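Local coordinates for dipeptide Epimerase (Enterococcus faecalis, PDB 3KUM), which belongs to the mandelate racemase/muconate lactonizing enzyme family of the enolase superfamily, pairing an N-terminal domain with a TIM-type barrel around a magnesium site, at residues 19-24 against 51-56; 264-269 against 291-296; 299-304 against 319-324. All coordinates share one frame; numbering follows the deposited sequence.

In the fold
The three contacts follow one another along the chain, each closing before the next opens. Interaction 1 belongs to the N-terminal domain, the other two to the barrel domain. The centre of interaction 2 lies about 12 Å from that of interaction 1 and about 9 Å from that of interaction 3. The centres of interactions 1 and 3 are about 17 Å apart. The loop 291-296 is the middle piece: Met293 packs on Gly51, Ile54 and Thr55, while Cys292 meets Ile301 and Asp320. It follows strand 287-290 and leads into helix 298-310, which carries 299-304. All three contacts reach the bound arginine, and interactions 1 and 2 also the tyrosine joined to it by a peptide bond, so parts of both domains line one ligand pocket.

Interaction 1. Residues 19-24 against 51-56; sequences FTIALG and GIFITG. With TYR (tyrosine), chain J; ARG (arginine), chain I.
The carbonyl O of Gly51 takes hydrogen bonds from Ile54 N and Thr55 N, both at 2.8 Å, in the curl that carries Phe53 and Ile54, whose side chains meet Ile21 and Leu23. The opposing segment turns as well, in a type I turn from Ile21 to Gly24. The Phe53 ring lies with one face over the Leu23-Gly24 peptide, Gly24 N standing 4.3 Å above the ring plane. With CG between the backbone N and the carbonyl carbon (chi1 56°), Phe53 also brings CD2 to 3.7 Å from Leu23 CB. Leu23 and Ile54 meet at about a right angle through their CD1 methyls, 3.6 Å apart. The bound tyrosine ring packs against the same group of side chains: Ile21 CD1 touches its CD1, Ile54 CG1 lies 3.6 Å from its CD2, and its CE1 sits at the edge of Phe53. Phe19 turns an edge to the same ring and one face to NH1 of the bound arginine. The contact is thus an apolar wall on the ligand pocket, between the end of strand 3-21 and the loop linking strand 43-48 to helix 59-72, with Phe19 and Ile21 resting on Lys161 of strand 157-161.

Interaction 2. Residues 264-269 against 291-296; sequences KLMKCG and GCMAEE. With TYR (tyrosine), chain J; ARG (arginine), chain I.
Lys264 runs straight through chi2 (-176°) and chi3 and bends at chi4 (66°), so its shaft lies along Gly291 and Cys292 before NZ turns off. CG rests 3.7 Å from Gly291 C and CE 3.3 Å from Cys292 O, while Met293 crosses the shaft at about a right angle with SD near CD. NZ pairs chiefly with Asp240 in a salt bridge and makes a weak hydrogen bond to O of the bound tyrosine. Farther along the short helix, Met266 CB packs against Met293 CG at 3.6 Å, and the bent Met266 chain brings CE close to Glu296 OE1. Glu296 leaves its backbone with CG between N and the carbonyl carbon (chi1 57°), then extends back across the type I turn from Met293 to Glu296. Its OE2 accepts a nearly straight hydrogen bond from Met293 N, 2.7 Å away, through the anti lone pair, and another from a water that accepts from Met266 N. A second water links Leu265 N to Gly291 O, so bridging waters serve where no direct hydrogen bond spans the segments. The loop also holds the ligand: the N-H of the bound tyrosine, in peptide linkage with the bound arginine, donates to Cys292 O at 2.8 Å, and its OH donates to Glu295 OE1 at 2.7 Å. Set just beyond the C-terminal ends of the neighbouring parallel strands 260-263 and 287-290, and with the Lys264 side chain about 4 Å from the magnesium ion, this is the ligand site characteristic of an enolase-superfamily barrel.

Interaction 3. Residues 299-304 against 319-324; sequences IGITAA and LDATFG. With ARG (arginine), chain I.
Apolar helix-to-loop packing joins Ile301 and Ala304, on helix 298-310, to Leu319, Ala321 and Thr322 in the loop that follows strand 314-317 of the barrel. Ile301 carries most of the contact on the helix side. Its CG1 lies anti to the carbonyl carbon and chi2 (-63°) folds CD1 over, driving that methyl to 3.5 Å from Ala321 CB, tighter than ordinary carbon contact. The flank of the same side chain, CB and CG1, lies against Thr322 CG2 at 3.8 Å. Its other branch, CG2, passes alongside Leu319 CB, the two side chains sliding past each other in opposite directions. One turn on, Ala304 CB receives the Leu319 tip, with CD2 at 3.7 Å. Leu319 also reaches Ile290 of strand 287-290, and Ile301 touches Cys292, so the packing continues into the neighbouring barrel strand and its loop. The polar ends of Thr322 and Asp320 find partners away from the helix. Thr322 presents its methyl to the helix while OG1 bonds to Ser335 O. Asp320 points away from the helix: OD2 accepts from Thr134 N, and OD1 takes a hydrogen bond from N of the bound arginine at 3.2 Å. Asp318, which also bonds this arginine, brings a second carboxylate close to OD1. The chemistry is therefore divided between two sides of one loop: buried methyls on the helix side, and on the ligand side two neighbouring acidic groups whose negative charge would be eased by the terminal amino group of the bound arginine, probably positively charged.

Interaction 1. Residues 19-24 against 51-56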
loop_
_atom_site.group_PDB
_atom_site.type_symbol
_atom_site.label_atom_id
_atom_site.label_comp_id
_atom_site.label_asym_id
_atom_site.label_seq_id
_atom_site.Cartn_x
_atom_site.Cartn_y
_atom_site.Cartn_z
ATOM N N PHE A 19 21.109 -16.343 22.321
ATOM C CA PHE A 19 21.303 -16.009 20.914
ATOM C C PHE A 19 22.318 -14.881 20.756
ATOM O O PHE A 19 22.241 -13.863 21.448
ATOM C CB PHE A 19 19.955 -15.613 20.301
ATOM C CG PHE A 19 20.011 -15.317 18.828
ATOM C CD1 PHE A 19 20.437 -16.285 17.922
ATOM C CD2 PHE A 19 19.613 -14.073 18.345
ATOM C CE1 PHE A 19 20.466 -16.020 16.553
ATOM C CE2 PHE A 19 19.636 -13.796 16.978
ATOM C CZ PHE A 19 20.063 -14.771 16.078
ATOM N N THR A 20 23.265 -15.062 19.839
ATOM C CA THR A 20 24.302 -14.063 19.612
ATOM C C THR A 20 24.467 -13.621 18.154
ATOM O O THR A 20 24.490 -14.445 17.238
ATOM C CB THR A 20 25.676 -14.584 20.113
ATOM O OG1 THR A 20 25.597 -14.872 21.515
ATOM C CG2 THR A 20 26.768 -13.546 19.870
ATOM N N ILE A 21 24.585 -12.310 17.958
ATOM C CA ILE A 21 24.792 -11.725 16.638
ATOM C C ILE A 21 25.869 -10.655 16.788
ATOM O O ILE A 21 26.315 -10.372 17.901
ATOM C CB ILE A 21 23.497 -11.081 16.066
ATOM C CG1 ILE A 21 23.117 -9.830 16.865
ATOM C CG2 ILE A 21 22.359 -12.095 16.097
ATOM C CD1 ILE A 21 21.979 -9.033 16.232
ATOM N N ALA A 22 26.282 -10.058 15.677
ATOM C CA ALA A 22 27.327 -9.044 15.708
ATOM C C ALA A 22 27.031 -7.870 16.642
ATOM O O ALA A 22 27.954 -7.269 17.196
ATOM C CB ALA A 22 27.579 -8.529 14.299
ATOM N N LEU A 23 25.749 -7.556 16.826
ATOM C CA LEU A 23 25.342 -6.425 17.660
ATOM C C LEU A 23 25.240 -6.686 19.159
ATOM O O LEU A 23 25.261 -5.743 19.954
ATOM C CB LEU A 23 24.009 -5.865 17.148
ATOM C CG LEU A 23 24.027 -5.415 15.684
ATOM C CD1 LEU A 23 22.622 -5.037 15.240
ATOM C CD2 LEU A 23 24.979 -4.244 15.517
ATOM N N GLY A 24 25.125 -7.952 19.550
ATOM C CA GLY A 24 25.022 -8.270 20.964
ATOM C C GLY A 24 24.414 -9.632 21.224
ATOM O O GLY A 24 24.271 -10.447 20.309
ATOM N N GLY A 51 14.013 -3.999 20.741
ATOM C CA GLY A 51 15.377 -4.487 20.611
ATOM C C GLY A 51 16.337 -3.333 20.812
ATOM O O GLY A 51 16.660 -2.611 19.865
ATOM N N ILE A 52 16.804 -3.163 22.046
ATOM C CA ILE A 52 17.691 -2.062 22.364
ATOM C C ILE A 52 18.864 -1.877 21.400
ATOM O O ILE A 52 19.178 -0.740 21.037
ATOM C CB ILE A 52 18.214 -2.170 23.809
ATOM C CG1 ILE A 52 18.917 -0.866 24.191
ATOM C CG2 ILE A 52 19.146 -3.366 23.946
ATOM C CD1 ILE A 52 19.197 -0.729 25.679
ATOM N N PHE A 53 19.509 -2.964 20.972
ATOM C CA PHE A 53 20.628 -2.797 20.049
ATOM C C PHE A 53 20.271 -2.792 18.565
ATOM O O PHE A 53 21.155 -2.800 17.713
ATOM C CB PHE A 53 21.765 -3.807 20.328
ATOM C CG PHE A 53 21.352 -5.249 20.309
ATOM C CD1 PHE A 53 21.539 -6.042 21.435
ATOM C CD2 PHE A 53 20.845 -5.834 19.154
ATOM C CE1 PHE A 53 21.234 -7.404 21.412
ATOM C CE2 PHE A 53 20.534 -7.196 19.118
ATOM C CZ PHE A 53 20.730 -7.983 20.250
ATOM N N ILE A 54 18.977 -2.756 18.254
ATOM C CA ILE A 54 18.521 -2.698 16.863
ATOM C C ILE A 54 17.814 -1.355 16.644
ATOM O O ILE A 54 18.177 -0.577 15.758
ATOM C CB ILE A 54 17.491 -3.805 16.530
ATOM C CG1 ILE A 54 18.073 -5.194 16.800
ATOM C CG2 ILE A 54 17.069 -3.684 15.066
ATOM C CD1 ILE A 54 19.119 -5.635 15.792
ATOM N N THR A 55 16.818 -1.083 17.482
ATOM C CA THR A 55 16.023 0.135 17.373
ATOM C C THR A 55 16.217 1.132 18.505
ATOM O O THR A 55 15.810 2.287 18.389
ATOM C CB THR A 55 14.527 -0.202 17.325
ATOM O OG1 THR A 55 14.129 -0.754 18.586
ATOM C CG2 THR A 55 14.246 -1.210 16.242
ATOM N N GLY A 56 16.820 0.685 19.602
ATOM C CA GLY A 56 17.030 1.567 20.737
ATOM C C GLY A 56 15.859 1.526 21.706
ATOM O O GLY A 56 15.925 2.061 22.814
HETATM N N TYR J . 16.626 -10.809 13.915
HETATM C CA TYR J . 17.532 -9.690 13.688
HETATM C C TYR J . 18.074 -9.630 12.261
HETATM O O TYR J . 17.467 -10.252 11.359
HETATM C CB TYR J . 18.695 -9.760 14.674
HETATM C CG TYR J . 18.279 -9.608 16.116
HETATM C CD1 TYR J . 18.900 -10.355 17.112
HETATM C CD2 TYR J . 17.270 -8.713 16.490
HETATM C CE1 TYR J . 18.535 -10.223 18.443
HETATM C CE2 TYR J . 16.890 -8.574 17.827
HETATM C CZ TYR J . 17.531 -9.338 18.797
HETATM O OH TYR J . 17.168 -9.250 20.121
HETATM O OXT TYR J . 19.099 -8.935 12.070
HETATM N N ARG I . 16.028 -14.245 12.913
HETATM C CA ARG I . 15.917 -13.125 13.901
HETATM C C ARG I . 16.958 -12.056 13.596
HETATM O O ARG I . 18.043 -12.357 13.087
HETATM C CB ARG I . 16.150 -13.645 15.320
HETATM C CG ARG I . 15.429 -14.925 15.640
HETATM C CD ARG I . 16.097 -15.604 16.811
HETATM N NE ARG I . 15.758 -17.018 16.887
HETATM C CZ ARG I . 16.432 -17.904 17.610
HETATM N NH1 ARG I . 17.486 -17.517 18.319
HETATM N NH2 ARG I . 16.054 -19.174 17.628
#

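Interaction 2. Residues 264-269 against 291-296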
loop_
_atom_site.group_PDB
_atom_site.type_symbol
_atom_site.label_atom_id
_atom_site.label_comp_id
_atom_site.label_asym_id
_atom_site.label_seq_id
_atom_site.Cartn_x
_atom_site.Cartn_y
_atom_site.Cartn_z
ATOM N N LYS A 264 10.349 -5.753 9.084
ATOM C CA LYS A 264 10.057 -6.219 10.439
ATOM C C LYS A 264 8.973 -5.306 11.000
ATOM O O LYS A 264 9.113 -4.087 10.972
ATOM C CB LYS A 264 11.289 -6.150 11.358
ATOM C CG LYS A 264 12.336 -7.233 11.128
ATOM C CD LYS A 264 13.443 -7.109 12.173
ATOM C CE LYS A 264 14.594 -8.078 11.927
ATOM N NZ LYS A 264 15.314 -7.756 10.670
ATOM N N LEU A 265 7.891 -5.887 11.499
ATOM C CA LEU A 265 6.817 -5.081 12.064
ATOM C C LEU A 265 7.335 -4.190 13.201
ATOM O O LEU A 265 6.866 -3.061 13.379
ATOM C CB LEU A 265 5.697 -5.989 12.575
ATOM C CG LEU A 265 5.071 -6.894 11.513
ATOM C CD1 LEU A 265 3.936 -7.702 12.128
ATOM C CD2 LEU A 265 4.563 -6.047 10.352
ATOM N N MET A 266 8.314 -4.695 13.953
ATOM C CA MET A 266 8.885 -3.950 15.074
ATOM C C MET A 266 9.829 -2.817 14.656
ATOM O O MET A 266 10.269 -2.028 15.490
ATOM C CB MET A 266 9.598 -4.906 16.041
ATOM C CG MET A 266 8.696 -5.995 16.624
ATOM S SD MET A 266 7.094 -5.378 17.271
ATOM C CE MET A 266 6.032 -6.794 16.968
ATOM N N LYS A 267 10.149 -2.738 13.368
ATOM C CA LYS A 267 11.001 -1.665 12.876
ATOM C C LYS A 267 10.150 -0.583 12.225
ATOM O O LYS A 267 10.498 0.601 12.266
ATOM C CB LYS A 267 12.004 -2.170 11.825
ATOM C CG LYS A 267 13.226 -2.917 12.357
ATOM C CD LYS A 267 14.244 -3.135 11.230
ATOM C CE LYS A 267 13.612 -3.867 10.050
ATOM N NZ LYS A 267 14.431 -3.779 8.803
ATOM N N CYS A 268 9.038 -0.991 11.612
ATOM C CA CYS A 268 8.176 -0.047 10.902
ATOM C C CYS A 268 6.915 0.419 11.642
ATOM O O CYS A 268 6.236 1.338 11.184
ATOM C CB CYS A 268 7.776 -0.637 9.542
ATOM S SG CYS A 268 6.763 -2.112 9.656
ATOM N N GLY A 269 6.598 -0.209 12.767
ATOM C CA GLY A 269 5.425 0.193 13.518
ATOM C C GLY A 269 4.139 -0.521 13.141
ATOM O O GLY A 269 3.048 0.041 13.288
ATOM N N GLY A 291 11.032 -10.417 8.494
ATOM C CA GLY A 291 11.879 -10.891 9.577
ATOM C C GLY A 291 11.255 -10.738 10.958
ATOM O O GLY A 291 10.049 -10.498 11.095
ATOM N N CYS A 292 12.072 -10.868 11.997
ATOM C CA CYS A 292 11.561 -10.746 13.355
ATOM C C CYS A 292 12.666 -10.406 14.332
ATOM O O CYS A 292 13.848 -10.568 14.026
ATOM C CB CYS A 292 10.885 -12.051 13.794
ATOM S SG CYS A 292 12.004 -13.492 13.914
ATOM N N MET A 293 12.265 -9.926 15.504
ATOM C CA MET A 293 13.202 -9.572 16.565
ATOM C C MET A 293 13.313 -10.804 17.451
ATOM O O MET A 293 12.393 -11.619 17.495
ATOM C CB MET A 293 12.655 -8.413 17.402
ATOM C CG MET A 293 12.329 -7.158 16.618
ATOM S SD MET A 293 13.797 -6.373 15.986
ATOM C CE MET A 293 13.983 -5.000 17.125
ATOM N N ALA A 294 14.429 -10.938 18.156
ATOM C CA ALA A 294 14.607 -12.069 19.047
ATOM C C ALA A 294 13.660 -11.940 20.243
ATOM O O ALA A 294 13.250 -12.948 20.827
ATOM C CB ALA A 294 16.055 -12.136 19.528
ATOM N N GLU A 295 13.299 -10.699 20.582
ATOM C CA GLU A 295 12.415 -10.429 21.716
ATOM C C GLU A 295 10.909 -10.538 21.475
ATOM O O GLU A 295 10.122 -10.314 22.399
ATOM C CB GLU A 295 12.707 -9.042 22.302
ATOM C CG GLU A 295 14.152 -8.833 22.718
ATOM C CD GLU A 295 14.917 -7.982 21.728
ATOM O OE1 GLU A 295 14.720 -8.165 20.504
ATOM O OE2 GLU A 295 15.723 -7.137 22.178
ATOM N N GLU A 296 10.477 -10.859 20.261
ATOM C CA GLU A 296 9.037 -10.978 20.059
ATOM C C GLU A 296 8.599 -12.430 20.131
ATOM O O GLU A 296 9.428 -13.338 20.097
ATOM C CB GLU A 296 8.599 -10.317 18.748
ATOM C CG GLU A 296 9.254 -10.816 17.496
ATOM C CD GLU A 296 8.789 -10.023 16.291
ATOM O OE1 GLU A 296 7.559 -9.980 16.061
ATOM O OE2 GLU A 296 9.641 -9.441 15.582
HETATM N N TYR J . 16.626 -10.809 13.915
HETATM C CA TYR J . 17.532 -9.690 13.688
HETATM C C TYR J . 18.074 -9.630 12.261
HETATM O O TYR J . 17.467 -10.252 11.359
HETATM C CB TYR J . 18.695 -9.760 14.674
HETATM C CG TYR J . 18.279 -9.608 16.116
HETATM C CD1 TYR J . 18.900 -10.355 17.112
HETATM C CD2 TYR J . 17.270 -8.713 16.490
HETATM C CE1 TYR J . 18.535 -10.223 18.443
HETATM C CE2 TYR J . 16.890 -8.574 17.827
HETATM C CZ TYR J . 17.531 -9.338 18.797
HETATM O OH TYR J . 17.168 -9.250 20.121
HETATM O OXT TYR J . 19.099 -8.935 12.070
HETATM N N ARG I . 16.028 -14.245 12.913
HETATM C CA ARG I . 15.917 -13.125 13.901
HETATM C C ARG I . 16.958 -12.056 13.596
HETATM O O ARG I . 18.043 -12.357 13.087
HETATM C CB ARG I . 16.150 -13.645 15.320
HETATM C CG ARG I . 15.429 -14.925 15.640
HETATM C CD ARG I . 16.097 -15.604 16.811
HETATM N NE ARG I . 15.758 -17.018 16.887
HETATM C CZ ARG I . 16.432 -17.904 17.610
HETATM N NH1 ARG I . 17.486 -17.517 18.319
HETATM N NH2 ARG I . 16.054 -19.174 17.628
HETATM O O HOH W 1 14.807 -11.046 10.538
HETATM O O HOH W 2 8.020 -8.626 11.606
HETATM O O HOH W 3 9.448 -7.645 13.695
#

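Interaction 3. Residues 299-304 against 319-324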
loop_
_atom_site.group_PDB
_atom_site.type_symbol
_atom_site.label_atom_id
_atom_site.label_comp_id
_atom_site.label_asym_id
_atom_site.label_seq_id
_atom_site.Cartn_x
_atom_site.Cartn_y
_atom_site.Cartn_z
ATOM N N ILE A 299 2.411 -13.744 19.175
ATOM C CA ILE A 299 1.594 -12.701 18.565
ATOM C C ILE A 299 2.275 -11.963 17.403
ATOM O O ILE A 299 1.703 -11.834 16.324
ATOM C CB ILE A 299 1.137 -11.679 19.629
ATOM C CG1 ILE A 299 0.211 -12.371 20.630
ATOM C CG2 ILE A 299 0.455 -10.489 18.951
ATOM C CD1 ILE A 299 -0.131 -11.539 21.854
ATOM N N GLY A 300 3.489 -11.482 17.626
ATOM C CA GLY A 300 4.202 -10.777 16.576
ATOM C C GLY A 300 4.542 -11.664 15.394
ATOM O O GLY A 300 4.420 -11.248 14.238
ATOM N N ILE A 301 4.970 -12.892 15.678
ATOM C CA ILE A 301 5.318 -13.827 14.619
ATOM C C ILE A 301 4.062 -14.168 13.812
ATOM O O ILE A 301 4.093 -14.185 12.585
ATOM C CB ILE A 301 5.958 -15.123 15.205
ATOM C CG1 ILE A 301 7.361 -14.809 15.735
ATOM C CG2 ILE A 301 6.042 -16.211 14.150
ATOM C CD1 ILE A 301 8.345 -14.339 14.672
ATOM N N THR A 302 2.954 -14.412 14.501
ATOM C CA THR A 302 1.712 -14.742 13.822
ATOM C C THR A 302 1.263 -13.609 12.903
ATOM O O THR A 302 0.871 -13.851 11.760
ATOM C CB THR A 302 0.587 -15.062 14.833
ATOM O OG1 THR A 302 0.950 -16.223 15.591
ATOM C CG2 THR A 302 -0.736 -15.344 14.103
ATOM N N ALA A 303 1.310 -12.379 13.405
ATOM C CA ALA A 303 0.916 -11.223 12.606
ATOM C C ALA A 303 1.757 -11.151 11.341
ATOM O O ALA A 303 1.235 -10.965 10.238
ATOM C CB ALA A 303 1.088 -9.947 13.413
ATOM N N ALA A 304 3.063 -11.308 11.509
ATOM C CA ALA A 304 3.998 -11.261 10.390
ATOM C C ALA A 304 3.733 -12.374 9.379
ATOM O O ALA A 304 3.861 -12.163 8.167
ATOM C CB ALA A 304 5.427 -11.346 10.904
ATOM N N LEU A 319 10.844 -16.080 10.180
ATOM C CA LEU A 319 9.959 -16.009 11.338
ATOM C C LEU A 319 10.203 -17.214 12.240
ATOM O O LEU A 319 9.382 -18.128 12.316
ATOM C CB LEU A 319 8.500 -15.986 10.861
ATOM C CG LEU A 319 8.173 -14.866 9.868
ATOM C CD1 LEU A 319 6.722 -14.960 9.415
ATOM C CD2 LEU A 319 8.450 -13.524 10.523
ATOM N N ASP A 320 11.332 -17.183 12.939
ATOM C CA ASP A 320 11.754 -18.277 13.811
ATOM C C ASP A 320 11.839 -17.918 15.295
ATOM O O ASP A 320 12.442 -18.656 16.078
ATOM C CB ASP A 320 13.124 -18.765 13.348
ATOM C CG ASP A 320 14.167 -17.667 13.387
ATOM O OD1 ASP A 320 13.782 -16.476 13.438
ATOM O OD2 ASP A 320 15.372 -17.989 13.351
ATOM N N ALA A 321 11.244 -16.796 15.684
ATOM C CA ALA A 321 11.290 -16.376 17.079
ATOM C C ALA A 321 10.635 -17.379 18.039
ATOM O O ALA A 321 11.154 -17.634 19.128
ATOM C CB ALA A 321 10.640 -14.997 17.228
ATOM N N THR A 322 9.508 -17.963 17.644
ATOM C CA THR A 322 8.831 -18.908 18.532
ATOM C C THR A 322 9.569 -20.231 18.763
ATOM O O THR A 322 9.293 -20.926 19.745
ATOM C CB THR A 322 7.419 -19.256 18.029
ATOM O OG1 THR A 322 7.522 -20.111 16.886
ATOM C CG2 THR A 322 6.653 -17.992 17.659
ATOM N N PHE A 323 10.491 -20.582 17.868
ATOM C CA PHE A 323 11.234 -21.839 17.985
ATOM C C PHE A 323 12.160 -21.872 19.195
ATOM O O PHE A 323 12.501 -22.949 19.690
ATOM C CB PHE A 323 12.077 -22.105 16.730
ATOM C CG PHE A 323 11.305 -22.045 15.442
ATOM C CD1 PHE A 323 9.938 -22.308 15.412
ATOM C CD2 PHE A 323 11.958 -21.750 14.246
ATOM C CE1 PHE A 323 9.230 -22.279 14.213
ATOM C CE2 PHE A 323 11.258 -21.718 13.037
ATOM C CZ PHE A 323 9.891 -21.984 13.023
ATOM N N GLY A 324 12.576 -20.699 19.657
ATOM C CA GLY A 324 13.470 -20.636 20.798
ATOM C C GLY A 324 12.810 -20.361 22.138
ATOM O O GLY A 324 13.498 -20.327 23.154
HETATM N N ARG I . 16.028 -14.245 12.913
HETATM C CA ARG I . 15.917 -13.125 13.901
HETATM C C ARG I . 16.958 -12.056 13.596
HETATM O O ARG I . 18.043 -12.357 13.087
HETATM C CB ARG I . 16.150 -13.645 15.320
HETATM C CG ARG I . 15.429 -14.925 15.640
HETATM C CD ARG I . 16.097 -15.604 16.811
HETATM N NE ARG I . 15.758 -17.018 16.887
HETATM C CZ ARG I . 16.432 -17.904 17.610
HETATM N NH1 ARG I . 17.486 -17.517 18.319
HETATM N NH2 ARG I . 16.054 -19.174 17.628
#